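Local coordinates for protein Rho guanine nucleotide exchange factor 12 (Homo sapiens, PDB 1TXD) that acts as a guanine nucleotide exchange factor for the small GTPase RhoA and is represented here by its DH and PH domains, at residues V211-A214 with V215-E219; M171-L174 with T175-L179. The protein carries 1 engineered substitution. All coordinates share one frame; numbering follows the deposited sequence.

Interaction 1: V211-A214 with V215-E219; sequences VNQA and VKEAE
Q213 and E217 meet one helical turn apart because both chains are bent at their second torsion: the Q213 chain leaves with CG beside the carbonyl carbon and then folds at chi2 (38°), which carries its amide along the helix to the carboxylate of E217. NE2 of Q213 donates to OE2 of E217 at 3.0 Å. The amide nitrogen comes down on that oxygen from above the carboxylate plane, 57° out of it, with the two planes turned well away from each other. The same two residues are joined a second time through the backbone, where N of E217 bonds to O of Q213 at 3.0 Å with a nearly straight N-H...O (177°). Regular i to i+4 bonds flank this pair: N of V215 to O of V211 (3.0 Å), N of K216 to O of N212 (3.1 Å) and N of A218 to O of A214 (2.9 Å). On the packed side, CG2 of V215 lies 4.3 Å from CG1 of V211, an apolar contact. These two valines face M171 of helix 169-186 and C125 of helix 112-126, while A218 rests on S126 and F130. All this belongs to helix 191-230, the long DH helix that runs on toward the PH domain. At the outer side of the helix, a neutral amide brings no opposing charge to the carboxylate and, meeting it off its plane, probably adds only modestly to a turn already secured by its backbone bonds.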
loop_
_atom_site.group_PDB
_atom_site.type_symbol
_atom_site.label_atom_id
_atom_site.label_comp_id
_atom_site.label_asym_id
_atom_site.label_seq_id
_atom_site.Cartn_x
_atom_site.Cartn_y
_atom_site.Cartn_z
ATOM N N VAL A 211 -4.250 -6.917 -3.714
ATOM C CA VAL A 211 -4.258 -5.615 -3.082
ATOM C C VAL A 211 -2.873 -5.314 -2.526
ATOM O O VAL A 211 -2.300 -4.285 -2.836
ATOM C CB VAL A 211 -5.314 -5.502 -2.070
ATOM C CG1 VAL A 211 -5.116 -4.194 -1.229
ATOM C CG2 VAL A 211 -6.627 -5.487 -2.812
ATOM N N ASN A 212 -2.316 -6.237 -1.766
ATOM C CA ASN A 212 -0.955 -6.072 -1.236
ATOM C C ASN A 212 0.117 -5.727 -2.260
ATOM O O ASN A 212 1.107 -5.083 -1.922
ATOM C CB ASN A 212 -0.489 -7.320 -0.459
ATOM C CG ASN A 212 -1.024 -7.357 0.974
ATOM O OD1 ASN A 212 -1.518 -6.347 1.506
ATOM N ND2 ASN A 212 -0.962 -8.528 1.593
ATOM N N GLN A 213 -0.032 -6.201 -3.491
ATOM C CA GLN A 213 1.027 -6.046 -4.486
ATOM C C GLN A 213 0.910 -4.627 -5.065
ATOM O O GLN A 213 1.885 -3.953 -5.322
ATOM C CB GLN A 213 0.895 -7.172 -5.538
ATOM C CG GLN A 213 1.950 -7.260 -6.613
ATOM C CD GLN A 213 3.351 -6.947 -6.113
ATOM O OE1 GLN A 213 3.877 -7.664 -5.256
ATOM N NE2 GLN A 213 3.955 -5.870 -6.639
ATOM N N ALA A 214 -0.326 -4.172 -5.218
ATOM C CA ALA A 214 -0.598 -2.827 -5.652
ATOM C C ALA A 214 -0.073 -1.849 -4.612
ATOM O O ALA A 214 0.397 -0.783 -4.961
ATOM C CB ALA A 214 -2.128 -2.630 -5.864
ATOM N N VAL A 215 -0.170 -2.209 -3.337
ATOM C CA VAL A 215 0.250 -1.340 -2.239
ATOM C C VAL A 215 1.742 -1.187 -2.311
ATOM O O VAL A 215 2.230 -0.070 -2.305
ATOM C CB VAL A 215 -0.248 -1.856 -0.799
ATOM C CG1 VAL A 215 0.527 -1.204 0.367
ATOM C CG2 VAL A 215 -1.776 -1.559 -0.591
ATOM N N LYS A 216 2.456 -2.304 -2.432
ATOM C CA LYS A 216 3.905 -2.296 -2.613
ATOM C C LYS A 216 4.304 -1.395 -3.807
ATOM O O LYS A 216 5.073 -0.463 -3.632
ATOM C CB LYS A 216 4.418 -3.732 -2.780
ATOM C CG LYS A 216 5.952 -3.909 -2.847
ATOM C CD LYS A 216 6.359 -5.362 -2.625
ATOM C CE LYS A 216 7.822 -5.638 -3.054
ATOM N NZ LYS A 216 8.208 -7.109 -2.972
ATOM N N GLU A 217 3.737 -1.644 -4.991
ATOM C CA GLU A 217 4.015 -0.826 -6.183
ATOM C C GLU A 217 3.844 0.627 -5.809
ATOM O O GLU A 217 4.733 1.433 -6.021
ATOM C CB GLU A 217 3.159 -1.245 -7.425
ATOM C CG GLU A 217 3.920 -2.102 -8.476
ATOM C CD GLU A 217 3.133 -3.262 -9.133
ATOM O OE1 GLU A 217 1.997 -3.053 -9.604
ATOM O OE2 GLU A 217 3.656 -4.399 -9.213
ATOM N N ALA A 218 2.725 0.971 -5.181
ATOM C CA ALA A 218 2.462 2.348 -4.818
ATOM C C ALA A 218 3.379 2.934 -3.724
ATOM O O ALA A 218 3.775 4.064 -3.824
ATOM C CB ALA A 218 0.992 2.532 -4.435
ATOM N N GLU A 219 3.686 2.223 -2.656
ATOM C CA GLU A 219 4.656 2.752 -1.700
ATOM C C GLU A 219 6.023 3.082 -2.367
ATOM O O GLU A 219 6.722 4.020 -1.942
ATOM C CB GLU A 219 4.910 1.724 -0.577
ATOM C CG GLU A 219 3.708 1.576 0.363
ATOM C CD GLU A 219 3.900 0.451 1.364
ATOM O OE1 GLU A 219 3.298 0.494 2.459
ATOM O OE2 GLU A 219 4.634 -0.489 1.037
#

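Interaction 2: M171-L174 with T175-L179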
loop_
_atom_site.group_PDB
_atom_site.type_symbol
_atom_site.label_atom_id
_atom_site.label_comp_id
_atom_site.label_asym_id
_atom_site.label_seq_id
_atom_site.Cartn_x
_atom_site.Cartn_y
_atom_site.Cartn_z
ATOM N N MET A 171 -7.589 -1.593 4.401
ATOM C CA MET A 171 -6.568 -2.641 4.241
ATOM C C MET A 171 -6.735 -3.668 5.340
ATOM O O MET A 171 -6.651 -4.862 5.060
ATOM C CB MET A 171 -5.156 -2.028 4.230
ATOM C CG MET A 171 -3.949 -3.007 4.142
ATOM S SD MET A 171 -3.665 -3.630 2.445
ATOM C CE MET A 171 -4.236 -5.243 2.623
ATOM N N GLN A 172 -6.989 -3.247 6.585
ATOM C CA GLN A 172 -6.992 -4.200 7.702
ATOM C C GLN A 172 -8.116 -5.229 7.495
ATOM O O GLN A 172 -7.930 -6.421 7.678
ATOM C CB GLN A 172 -7.134 -3.519 9.083
ATOM C CG GLN A 172 -6.986 -4.547 10.283
ATOM C CD GLN A 172 -5.572 -5.178 10.410
ATOM O OE1 GLN A 172 -4.647 -4.805 9.665
ATOM N NE2 GLN A 172 -5.394 -6.119 11.370
ATOM N N ARG A 173 -9.280 -4.726 7.101
ATOM C CA ARG A 173 -10.449 -5.526 6.802
ATOM C C ARG A 173 -10.156 -6.645 5.807
ATOM O O ARG A 173 -10.559 -7.803 5.981
ATOM C CB ARG A 173 -11.618 -4.622 6.317
ATOM C CG ARG A 173 -12.920 -5.417 6.086
ATOM C CD ARG A 173 -13.343 -6.278 7.281
ATOM N NE ARG A 173 -14.669 -6.877 7.103
ATOM C CZ ARG A 173 -15.165 -7.825 7.905
ATOM N NH1 ARG A 173 -14.495 -8.166 8.950
ATOM N NH2 ARG A 173 -16.351 -8.407 7.698
ATOM N N LEU A 174 -9.422 -6.306 4.776
ATOM C CA LEU A 174 -9.095 -7.258 3.767
ATOM C C LEU A 174 -8.142 -8.336 4.296
ATOM O O LEU A 174 -8.183 -9.426 3.799
ATOM C CB LEU A 174 -8.492 -6.558 2.575
ATOM C CG LEU A 174 -9.394 -6.415 1.371
ATOM C CD1 LEU A 174 -10.492 -5.430 1.670
ATOM C CD2 LEU A 174 -8.539 -5.889 0.314
ATOM N N THR A 175 -7.332 -8.057 5.298
ATOM C CA THR A 175 -6.489 -9.112 5.917
ATOM C C THR A 175 -7.343 -10.093 6.725
ATOM O O THR A 175 -6.937 -11.215 6.926
ATOM C CB THR A 175 -5.426 -8.521 6.864
ATOM O OG1 THR A 175 -6.089 -7.927 7.980
ATOM C CG2 THR A 175 -4.672 -7.333 6.226
ATOM N N LYS A 176 -8.553 -9.669 7.123
ATOM C CA LYS A 176 -9.437 -10.447 7.996
ATOM C C LYS A 176 -10.302 -11.482 7.255
ATOM O O LYS A 176 -10.600 -12.549 7.773
ATOM C CB LYS A 176 -10.347 -9.490 8.805
ATOM C CG LYS A 176 -9.649 -8.604 9.864
ATOM C CD LYS A 176 -9.017 -9.432 10.968
ATOM C CE LYS A 176 -8.046 -8.636 11.863
ATOM N NZ LYS A 176 -8.679 -7.533 12.642
ATOM N N TYR A 177 -10.699 -11.204 6.022
ATOM C CA TYR A 177 -11.598 -12.135 5.330
ATOM C C TYR A 177 -11.096 -13.572 5.272
ATOM O O TYR A 177 -11.862 -14.496 5.543
ATOM C CB TYR A 177 -11.931 -11.633 3.933
ATOM C CG TYR A 177 -12.867 -10.467 3.937
ATOM C CD1 TYR A 177 -14.107 -10.535 4.582
ATOM C CD2 TYR A 177 -12.555 -9.305 3.269
ATOM C CE1 TYR A 177 -14.990 -9.467 4.545
ATOM C CE2 TYR A 177 -13.444 -8.230 3.256
ATOM C CZ TYR A 177 -14.623 -8.319 3.881
ATOM O OH TYR A 177 -15.476 -7.257 3.866
ATOM N N PRO A 178 -9.819 -13.795 4.966
ATOM C CA PRO A 178 -9.345 -15.171 4.854
ATOM C C PRO A 178 -9.530 -15.983 6.134
ATOM O O PRO A 178 -9.878 -17.164 6.062
ATOM C CB PRO A 178 -7.864 -15.016 4.536
ATOM C CG PRO A 178 -7.710 -13.707 3.977
ATOM C CD PRO A 178 -8.762 -12.822 4.657
ATOM N N LEU A 179 -9.296 -15.355 7.280
ATOM C CA LEU A 179 -9.304 -16.041 8.562
ATOM C C LEU A 179 -10.759 -16.322 8.960
ATOM O O LEU A 179 -11.113 -17.425 9.380
ATOM C CB LEU A 179 -8.605 -15.164 9.608
ATOM C CG LEU A 179 -7.246 -14.533 9.221
ATOM C CD1 LEU A 179 -6.833 -13.351 10.160
ATOM C CD2 LEU A 179 -6.165 -15.666 9.176
#
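The carbonyl oxygen of R173 receives two backbone donors, N of K176 at 3.0 Å and, weakly, N of Y177 at 3.4 Å, the former from above the carbonyl plane; the same oxygen also lies over a face of the Y177 ring. Two residues earlier, N of T175 reaches O of M171 at 3.3 Å in the carbonyl plane. This mixture of three- and four-residue steps precedes a kink where neither P178, which lacks an N-H, nor L179 bonds to the turn before; CD of P178 rests 3.6 Å from O of L174. The R173 chain bends at chi2 (52°) and then runs extended, placing CZ 3.7 Å from CE1 of Y177, a ring atom over one guanidinium face, with the planes 59° apart. E36 takes both polar ends, a salt bridge from NH2 of R173 and a hydrogen bond from OH of Y177. A leucine in place of Y177 would probably cost E36 its hydroxyl partner and take the ring from the face of the guanidinium. Within the DH bundle, Y177 also packs on helices 72-90 and 191-230, R173 on helix 20-57, and L174 touches both V211 and, in helix 112-126, A121.

Both interactions are turns of consecutive DH helices, 169-186 and 191-230, and these helices touch: V211 CG2 of interaction 1 packs 3.7 Å from L174 CD2 of interaction 2, and it is through its sulfur that M171 meets the two valines. Interaction 2 is the more buried, with four of its eight touching residues enclosed, and its buried arginine is matched by a glutamate from a third helix, with an aromatic ring alongside. Interaction 1 turns two buried residues inward, while its polar side-chain pair lies toward the surface and stays within the helix. Backbone bonding differs too, regular in 211-219 but mixed and partly weak in 171-179, where the helix kinks.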